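PDB 4F2E: CupA, which binds copper(I) on a cupredoxin fold and probably acts as a copper chaperone in the copper resistance of Streptococcus pneumoniae. Local coordinates for residues A[15-20]-A[38-43]; A[32-37]-A[75-80]; A[56-61]-A[80-85]. All coordinates share one frame; numbering follows the deposited sequence.

Contact 1. Residues A[15-20]-A[38-43]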
loop_
_atom_site.group_PDB
_atom_site.type_symbol
_atom_site.label_atom_id
_atom_site.label_comp_id
_atom_site.label_asym_id
_atom_site.label_seq_id
_atom_site.Cartn_x
_atom_site.Cartn_y
_atom_site.Cartn_z
ATOM N N GLU A 15 10.473 -0.308 2.338
ATOM C CA GLU A 15 9.364 -0.930 3.037
ATOM C C GLU A 15 8.531 0.094 3.783
ATOM O O GLU A 15 9.060 1.027 4.388
ATOM C CB GLU A 15 9.887 -1.977 4.019
ATOM C CG GLU A 15 8.809 -2.658 4.837
ATOM C CD GLU A 15 9.379 -3.729 5.733
ATOM O OE1 GLU A 15 9.796 -4.781 5.203
ATOM O OE2 GLU A 15 9.430 -3.508 6.960
ATOM N N ILE A 16 7.222 -0.086 3.734
ATOM C CA ILE A 16 6.330 0.730 4.533
ATOM C C ILE A 16 5.213 -0.147 5.066
ATOM O O ILE A 16 4.748 -1.063 4.382
ATOM C CB ILE A 16 5.770 1.916 3.735
ATOM C CG1 ILE A 16 5.006 2.862 4.662
ATOM C CG2 ILE A 16 4.902 1.428 2.585
ATOM C CD1 ILE A 16 4.821 4.245 4.096
ATOM N N ARG A 17 4.805 0.125 6.298
ATOM C CA ARG A 17 3.769 -0.653 6.955
ATOM C C ARG A 17 2.464 0.127 6.975
ATOM O O ARG A 17 2.434 1.307 7.328
ATOM C CB ARG A 17 4.198 -1.016 8.377
ATOM C CG ARG A 17 5.481 -1.831 8.441
ATOM C CD ARG A 17 5.785 -2.268 9.867
ATOM N NE ARG A 17 4.705 -3.077 10.425
ATOM C CZ ARG A 17 4.631 -4.400 10.319
ATOM N NH1 ARG A 17 3.609 -5.055 10.855
ATOM N NH2 ARG A 17 5.578 -5.069 9.676
ATOM N N VAL A 18 1.386 -0.541 6.583
ATOM C CA VAL A 18 0.069 0.078 6.556
ATOM C C VAL A 18 -0.886 -0.732 7.417
ATOM O O VAL A 18 -1.053 -1.929 7.205
ATOM C CB VAL A 18 -0.476 0.174 5.117
ATOM C CG1 VAL A 18 -1.878 0.774 5.108
ATOM C CG2 VAL A 18 0.464 0.993 4.251
ATOM N N GLU A 19 -1.491 -0.080 8.403
ATOM C CA GLU A 19 -2.480 -0.727 9.249
ATOM C C GLU A 19 -3.844 -0.656 8.584
ATOM O O GLU A 19 -4.267 0.410 8.134
ATOM C CB GLU A 19 -2.536 -0.057 10.623
ATOM C CG GLU A 19 -3.532 -0.701 11.574
ATOM C CD GLU A 19 -3.518 -0.073 12.953
ATOM O OE1 GLU A 19 -2.442 0.396 13.383
ATOM O OE2 GLU A 19 -4.583 -0.048 13.607
ATOM N N VAL A 20 -4.518 -1.798 8.505
ATOM C CA VAL A 20 -5.863 -1.845 7.954
ATOM C C VAL A 20 -6.855 -1.793 9.104
ATOM O O VAL A 20 -7.084 -2.785 9.798
ATOM C CB VAL A 20 -6.089 -3.102 7.098
ATOM C CG1 VAL A 20 -7.474 -3.064 6.447
ATOM C CG2 VAL A 20 -4.997 -3.227 6.043
ATOM N N ARG A 38 8.109 -3.100 -0.593
ATOM C CA ARG A 38 7.277 -3.964 0.226
ATOM C C ARG A 38 6.285 -3.073 0.953
ATOM O O ARG A 38 6.676 -2.244 1.780
ATOM C CB ARG A 38 8.125 -4.709 1.258
ATOM C CG ARG A 38 8.987 -5.823 0.698
ATOM C CD ARG A 38 10.004 -6.302 1.727
ATOM N NE ARG A 38 9.422 -6.486 3.055
ATOM C CZ ARG A 38 8.729 -7.554 3.435
ATOM N NH1 ARG A 38 8.514 -8.545 2.581
ATOM N NH2 ARG A 38 8.244 -7.630 4.669
ATOM N N ILE A 39 5.007 -3.222 0.631
ATOM C CA ILE A 39 3.962 -2.497 1.328
ATOM C C ILE A 39 3.232 -3.519 2.184
ATOM O O ILE A 39 2.492 -4.363 1.675
ATOM C CB ILE A 39 3.016 -1.785 0.346
ATOM C CG1 ILE A 39 3.834 -0.976 -0.667
ATOM C CG2 ILE A 39 2.051 -0.877 1.096
ATOM C CD1 ILE A 39 3.016 -0.367 -1.785
ATOM N N VAL A 40 3.486 -3.461 3.486
ATOM C CA VAL A 40 3.052 -4.501 4.400
ATOM C C VAL A 40 1.727 -4.126 5.045
ATOM O O VAL A 40 1.671 -3.230 5.892
ATOM C CB VAL A 40 4.106 -4.738 5.494
ATOM C CG1 VAL A 40 3.707 -5.919 6.367
ATOM C CG2 VAL A 40 5.473 -4.968 4.863
ATOM N N PHE A 41 0.664 -4.813 4.644
ATOM C CA PHE A 41 -0.660 -4.556 5.191
ATOM C C PHE A 41 -0.928 -5.448 6.387
ATOM O O PHE A 41 -0.939 -6.676 6.270
ATOM C CB PHE A 41 -1.736 -4.752 4.122
ATOM C CG PHE A 41 -1.728 -3.687 3.068
ATOM C CD1 PHE A 41 -0.884 -3.783 1.972
ATOM C CD2 PHE A 41 -2.549 -2.576 3.180
ATOM C CE1 PHE A 41 -0.865 -2.799 1.007
ATOM C CE2 PHE A 41 -2.533 -1.586 2.215
ATOM C CZ PHE A 41 -1.693 -1.697 1.129
ATOM N N ASP A 42 -1.139 -4.825 7.539
ATOM C CA ASP A 42 -1.445 -5.557 8.756
ATOM C C ASP A 42 -2.930 -5.389 9.030
ATOM O O ASP A 42 -3.374 -4.301 9.400
ATOM C CB ASP A 42 -0.616 -5.009 9.916
ATOM C CG ASP A 42 -0.779 -5.817 11.183
ATOM O OD1 ASP A 42 -1.191 -6.992 11.090
ATOM O OD2 ASP A 42 -0.488 -5.279 12.270
ATOM N N ARG A 43 -3.701 -6.455 8.833
ATOM C CA ARG A 43 -5.153 -6.338 8.900
ATOM C C ARG A 43 -5.700 -6.551 10.305
ATOM O O ARG A 43 -5.531 -7.619 10.895
ATOM C CB ARG A 43 -5.847 -7.286 7.922
ATOM C CG ARG A 43 -7.349 -7.089 7.935
ATOM C CD ARG A 43 -8.075 -7.957 6.941
ATOM N NE ARG A 43 -9.513 -7.725 7.036
ATOM C CZ ARG A 43 -10.431 -8.413 6.369
ATOM N NH1 ARG A 43 -10.065 -9.392 5.554
ATOM N NH2 ARG A 43 -11.718 -8.121 6.519
#
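The parallel strand pair formed by E15–V20 and R38–R43 is part of the cupredoxin fold and is joined by five backbone hydrogen bonds, from I16 N to R38 O (3.0 Å) at one end to V20 N and D42 O (2.9 Å) at the other. On one face of the sheet, I39 CG2 touches both I16 CG2 and V18 CG2, each at 4.0 Å. The F41 ring receives V20 CG2 at its edge, 3.8 Å from CD2, and V18 CG1 beside CE2. I39 and F41 continue inward onto F55, while R43, ending this face, is tied to D51 and L64 O. The face with E15, R17, R38 and D42 carries charges around the buried V40. E15 and R38 lie side by side in a salt bridge, the extended glutamate having CG anti to the backbone N (chi1 178°). R38 NE gives a nearly straight bond (2.8 Å, 166°) to the anti side of E15 OE1, within the guanidinium plane. The R17 guanidinium rests one face on V40 CG1, and R17 NH1 forms a salt bridge with E69 OE1. Alternation thus separates buried I16, V18, V20, I39 and F41 from the charges, where E15 OE1 takes the NE bond and a weak one from R38 NH2 (3.3 Å).

Contact 2. Residues A[32-37]-A[75-80]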
loop_
_atom_site.group_PDB
_atom_site.type_symbol
_atom_site.label_atom_id
_atom_site.label_comp_id
_atom_site.label_asym_id
_atom_site.label_seq_id
_atom_site.Cartn_x
_atom_site.Cartn_y
_atom_site.Cartn_z
ATOM N N LYS A 32 10.349 5.757 -3.275
ATOM C CA LYS A 32 11.393 6.150 -4.210
ATOM C C LYS A 32 11.245 5.405 -5.533
ATOM O O LYS A 32 11.053 4.187 -5.560
ATOM C CB LYS A 32 12.782 5.870 -3.634
ATOM C CG LYS A 32 13.253 6.855 -2.581
ATOM C CD LYS A 32 14.730 6.636 -2.284
ATOM C CE LYS A 32 15.239 7.605 -1.230
ATOM N NZ LYS A 32 15.129 9.021 -1.678
ATOM N N LYS A 33 11.353 6.146 -6.629
ATOM C CA LYS A 33 11.293 5.557 -7.956
ATOM C C LYS A 33 12.370 4.486 -8.144
ATOM O O LYS A 33 13.516 4.660 -7.720
ATOM C CB LYS A 33 11.434 6.654 -9.016
ATOM C CG LYS A 33 11.425 6.155 -10.446
ATOM C CD LYS A 33 11.604 7.312 -11.422
ATOM C CE LYS A 33 11.971 6.816 -12.811
ATOM N NZ LYS A 33 12.155 7.940 -13.773
ATOM N N SER A 34 11.980 3.369 -8.758
ATOM C CA SER A 34 12.915 2.329 -9.203
ATOM C C SER A 34 13.448 1.401 -8.110
ATOM O O SER A 34 14.277 0.532 -8.383
ATOM C CB SER A 34 14.085 2.944 -9.975
ATOM O OG SER A 34 13.629 3.676 -11.099
ATOM N N VAL A 35 12.980 1.576 -6.881
ATOM C CA VAL A 35 13.413 0.720 -5.784
ATOM C C VAL A 35 12.322 -0.292 -5.446
ATOM O O VAL A 35 11.186 0.090 -5.174
ATOM C CB VAL A 35 13.751 1.546 -4.530
ATOM C CG1 VAL A 35 14.146 0.634 -3.385
ATOM C CG2 VAL A 35 14.868 2.535 -4.832
ATOM N N PRO A 36 12.658 -1.591 -5.474
ATOM C CA PRO A 36 11.663 -2.622 -5.149
ATOM C C PRO A 36 10.996 -2.331 -3.811
ATOM O O PRO A 36 11.685 -2.012 -2.843
ATOM C CB PRO A 36 12.501 -3.899 -5.070
ATOM C CG PRO A 36 13.663 -3.631 -5.972
ATOM C CD PRO A 36 13.972 -2.172 -5.802
ATOM N N ALA A 37 9.674 -2.432 -3.761
ATOM C CA ALA A 37 8.926 -2.023 -2.577
ATOM C C ALA A 37 8.162 -3.162 -1.919
ATOM O O ALA A 37 7.652 -4.063 -2.589
ATOM C CB ALA A 37 7.974 -0.880 -2.922
ATOM N N THR A 75 7.513 -2.655 -7.971
ATOM C CA THR A 75 8.705 -1.853 -8.228
ATOM C C THR A 75 8.308 -0.690 -9.128
ATOM O O THR A 75 8.244 -0.836 -10.349
ATOM C CB THR A 75 9.829 -2.676 -8.887
ATOM O OG1 THR A 75 10.176 -3.777 -8.037
ATOM C CG2 THR A 75 11.064 -1.809 -9.113
ATOM N N PRO A 76 8.024 0.470 -8.524
ATOM C CA PRO A 76 7.499 1.608 -9.285
ATOM C C PRO A 76 8.581 2.310 -10.100
ATOM O O PRO A 76 9.425 3.001 -9.533
ATOM C CB PRO A 76 6.965 2.534 -8.194
ATOM C CG PRO A 76 7.824 2.241 -7.006
ATOM C CD PRO A 76 8.149 0.771 -7.086
ATOM N N GLU A 77 8.543 2.136 -11.416
ATOM C CA GLU A 77 9.566 2.701 -12.293
ATOM C C GLU A 77 9.184 4.073 -12.829
ATOM O O GLU A 77 9.953 4.700 -13.557
ATOM C CB GLU A 77 9.852 1.758 -13.461
ATOM C CG GLU A 77 10.591 0.495 -13.066
ATOM C CD GLU A 77 11.979 0.780 -12.526
ATOM O OE1 GLU A 77 12.455 1.927 -12.679
ATOM O OE2 GLU A 77 12.594 -0.140 -11.951
ATOM N N GLN A 78 7.993 4.534 -12.470
ATOM C CA GLN A 78 7.497 5.811 -12.950
ATOM C C GLN A 78 7.086 6.705 -11.782
ATOM O O GLN A 78 6.353 6.275 -10.889
ATOM C CB GLN A 78 6.311 5.573 -13.884
ATOM C CG GLN A 78 5.641 6.822 -14.399
ATOM C CD GLN A 78 4.319 6.514 -15.072
ATOM O OE1 GLN A 78 4.240 5.662 -15.962
ATOM N NE2 GLN A 78 3.267 7.195 -14.637
ATOM N N ALA A 79 7.568 7.944 -11.779
ATOM C CA ALA A 79 7.133 8.922 -10.792
ATOM C C ALA A 79 5.666 9.269 -11.020
ATOM O O ALA A 79 5.164 9.167 -12.139
ATOM C CB ALA A 79 7.993 10.176 -10.867
ATOM N N GLY A 80 4.981 9.674 -9.956
ATOM C CA GLY A 80 3.600 10.099 -10.075
ATOM C C GLY A 80 2.766 9.753 -8.860
ATOM O O GLY A 80 3.294 9.367 -7.818
HETATM O O HOH W 1 14.502 -1.114 -10.497
#
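S34 and E77 meet through hydroxyl and carboxylate, with S34 OG donating to E77 OE1 at 2.6 Å. The hydroxyl approaches on the syn side of that oxygen but 32° out of the carboxylate plane. The CB of E77 points away from the turn segment, and the bend at chi2 (-64°) brings CD back toward S34. The second oxygen, E77 OE2, accepts from a water (2.6 Å) that also donates to S34 O, so both carboxylate oxygens are tied to the same residue. Next to this pair the backbones are joined directly, S34 N to P76 O at 2.7 Å and nearly straight. S34 stands at the third position of a type II beta turn, K32 to V35, where its positive phi is expected; the turn belongs to the connection between strands 24-31 and 37-43, and T75–A79 links strands 69-74 and 80-86 of the cupredoxin-like domain. K33, its chain extended, runs alongside the facing loop, bringing CE within 3.0 Å of E77 O, a tight contact. The P76 ring packs against the turn, CD 3.7 Å from V35 O, and it also touches V97 of strand 92-97. P36 and T75 are side by side and point the same way, with T75 OG1 3.4 Å from P36 CA. Q14 OE1 accepts from K32 N, and Q14 NE2 donates to V35 O.

Contact 3. Residues A[56-61]-A[80-85]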
loop_
_atom_site.group_PDB
_atom_site.type_symbol
_atom_site.label_atom_id
_atom_site.label_comp_id
_atom_site.label_asym_id
_atom_site.label_seq_id
_atom_site.Cartn_x
_atom_site.Cartn_y
_atom_site.Cartn_z
ATOM N N PRO A 56 -4.562 -0.606 -8.718
ATOM C CA PRO A 56 -4.992 -0.776 -10.111
ATOM C C PRO A 56 -3.908 -0.465 -11.144
ATOM O O PRO A 56 -3.929 -1.048 -12.228
ATOM C CB PRO A 56 -6.162 0.207 -10.241
ATOM C CG PRO A 56 -5.924 1.222 -9.178
ATOM C CD PRO A 56 -5.293 0.477 -8.038
ATOM N N ASP A 57 -2.982 0.432 -10.823
ATOM C CA ASP A 57 -1.920 0.779 -11.765
ATOM C C ASP A 57 -0.879 -0.320 -11.903
ATOM O O ASP A 57 -0.148 -0.370 -12.893
ATOM C CB ASP A 57 -1.244 2.084 -11.354
ATOM C CG ASP A 57 -2.224 3.222 -11.229
ATOM O OD1 ASP A 57 -2.479 3.663 -10.092
ATOM O OD2 ASP A 57 -2.754 3.658 -12.271
ATOM N N PHE A 58 -0.816 -1.201 -10.911
ATOM C CA PHE A 58 0.222 -2.221 -10.865
ATOM C C PHE A 58 -0.313 -3.636 -11.077
ATOM O O PHE A 58 0.453 -4.596 -11.071
ATOM C CB PHE A 58 1.003 -2.109 -9.551
ATOM C CG PHE A 58 1.717 -0.797 -9.391
ATOM C CD1 PHE A 58 3.023 -0.650 -9.827
ATOM C CD2 PHE A 58 1.077 0.295 -8.825
ATOM C CE1 PHE A 58 3.683 0.560 -9.697
ATOM C CE2 PHE A 58 1.732 1.508 -8.692
ATOM C CZ PHE A 58 3.040 1.637 -9.125
ATOM N N GLY A 59 -1.624 -3.760 -11.267
ATOM C CA GLY A 59 -2.238 -5.047 -11.544
ATOM C C GLY A 59 -2.464 -5.926 -10.327
ATOM O O GLY A 59 -2.743 -7.119 -10.457
ATOM N N VAL A 60 -2.355 -5.343 -9.139
ATOM C CA VAL A 60 -2.527 -6.100 -7.905
ATOM C C VAL A 60 -3.959 -6.038 -7.382
ATOM O O VAL A 60 -4.544 -4.960 -7.258
ATOM C CB VAL A 60 -1.579 -5.594 -6.801
ATOM C CG1 VAL A 60 -1.851 -6.320 -5.489
ATOM C CG2 VAL A 60 -0.129 -5.771 -7.225
ATOM N N HIS A 61 -4.527 -7.204 -7.099
ATOM C CA HIS A 61 -5.783 -7.295 -6.365
ATOM C C HIS A 61 -5.784 -8.606 -5.591
ATOM O O HIS A 61 -5.910 -9.684 -6.168
ATOM C CB HIS A 61 -7.016 -7.126 -7.274
ATOM C CG HIS A 61 -7.232 -8.241 -8.252
ATOM N ND1 HIS A 61 -6.487 -8.386 -9.402
ATOM C CD2 HIS A 61 -8.147 -9.240 -8.270
ATOM C CE1 HIS A 61 -6.918 -9.440 -10.075
ATOM N NE2 HIS A 61 -7.924 -9.976 -9.408
ATOM N N GLY A 80 4.981 9.674 -9.956
ATOM C CA GLY A 80 3.600 10.099 -10.075
ATOM C C GLY A 80 2.766 9.753 -8.860
ATOM O O GLY A 80 3.294 9.367 -7.818
ATOM N N GLU A 81 1.452 9.897 -9.001
ATOM C CA GLU A 81 0.514 9.591 -7.931
ATOM C C GLU A 81 -0.324 8.387 -8.336
ATOM O O GLU A 81 -0.901 8.357 -9.425
ATOM C CB GLU A 81 -0.376 10.788 -7.650
ATOM N N PHE A 82 -0.388 7.395 -7.457
ATOM C CA PHE A 82 -1.082 6.149 -7.757
ATOM C C PHE A 82 -2.020 5.790 -6.625
ATOM O O PHE A 82 -1.680 5.928 -5.451
ATOM C CB PHE A 82 -0.072 5.027 -7.987
ATOM C CG PHE A 82 0.969 5.367 -9.011
ATOM C CD1 PHE A 82 2.199 5.871 -8.625
ATOM C CD2 PHE A 82 0.708 5.206 -10.359
ATOM C CE1 PHE A 82 3.156 6.196 -9.569
ATOM C CE2 PHE A 82 1.656 5.528 -11.306
ATOM C CZ PHE A 82 2.883 6.024 -10.911
ATOM N N SER A 83 -3.207 5.322 -6.981
ATOM C CA SER A 83 -4.221 5.035 -5.984
ATOM C C SER A 83 -4.092 3.613 -5.466
ATOM O O SER A 83 -3.569 2.728 -6.143
ATOM C CB SER A 83 -5.612 5.222 -6.588
ATOM O OG SER A 83 -5.850 4.239 -7.581
ATOM N N PHE A 84 -4.558 3.399 -4.246
ATOM C CA PHE A 84 -4.888 2.055 -3.811
ATOM C C PHE A 84 -6.203 2.103 -3.061
ATOM O O PHE A 84 -6.635 3.166 -2.617
ATOM C CB PHE A 84 -3.754 1.363 -3.026
ATOM C CG PHE A 84 -3.347 2.046 -1.742
ATOM C CD1 PHE A 84 -3.924 1.687 -0.532
ATOM C CD2 PHE A 84 -2.335 2.996 -1.738
ATOM C CE1 PHE A 84 -3.526 2.286 0.652
ATOM C CE2 PHE A 84 -1.932 3.604 -0.557
ATOM C CZ PHE A 84 -2.527 3.247 0.641
ATOM N N ALA A 85 -6.863 0.960 -2.965
ATOM C CA ALA A 85 -8.194 0.918 -2.387
ATOM C C ALA A 85 -8.566 -0.503 -2.023
ATOM O O ALA A 85 -7.867 -1.451 -2.382
ATOM C CB ALA A 85 -9.210 1.491 -3.363
HETATM O O HOH W 2 -2.156 1.704 -8.259
HETATM O O HOH W 3 -4.017 5.845 -9.991
#
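The backbones of D57 and F82 keep 6.8 Å apart between their CA atoms, too far for direct pairing, and no hydrogen bond crosses between the turn at 56-59 and the strand 80-85. Side chains and two waters fill the interval. F58 and F82 form a T-shaped (edge-to-face) pair, the edge of F58 directed at the face of F82, with centroids 5.3 Å apart and planes at 65°. F58 CZ stands 4.2 Å above the plane of the F82 ring, over its centre, while F58 CE2 touches F82 CG. A chi1 of -62° puts F58 CG anti to the carbonyl carbon, on the side of the backbone N. The same F82 ring is met by D57 at its edge: D57 OD1 lies in the ring plane, 3.6 Å from F82 CD2, where the positive rim of the aromatic ring would favour a carboxylate oxygen. The carboxylate and ring planes are 70° apart. D57 OD1 also accepts hydrogen bonds from two waters. One water donates to D57 OD1 and to S83 O, both at 2.7 Å, and accepts from D57 N. The second donates to D57 OD1 and accepts from S83 N at the longer distance of 3.2 Å. Through these waters the aspartate reaches both polar backbone atoms of S83. F58 touches M95 and F82 touches V97, both of strand 92-97. The turn connects strands 52-55 and 60-63 as a beta hairpin closed by a G1 beta bulge, in which G59, at positive phi, and V60 both face F55; strand 80-86, which ends at the copper ligand C86, runs antiparallel to 52-55.

How the contacts relate
Contact 1 is the most buried of the three and pairs two neighbouring strands by regular backbone bonds, whereas contacts 2 and 3 are surface contacts involving loops. Segment 32-37 of contact 2 runs directly into segment 38-43 of contact 1, their centres about 17 Å apart, and the segments of contacts 2 and 3 overlap at G80, where strand 80-86 begins. Strands 37-43 and 80-86 belong to one sheet, and F84 of segment 80-85 touches F41 in the interior (CE1 to CE2, 4.3 Å). P76 CA of contact 2 meets F58 CE1 of contact 3 (4.0 Å). Water joins a carboxylate to a serine backbone in contacts 2 and 3; in contact 1 the carboxylate meets an arginine directly.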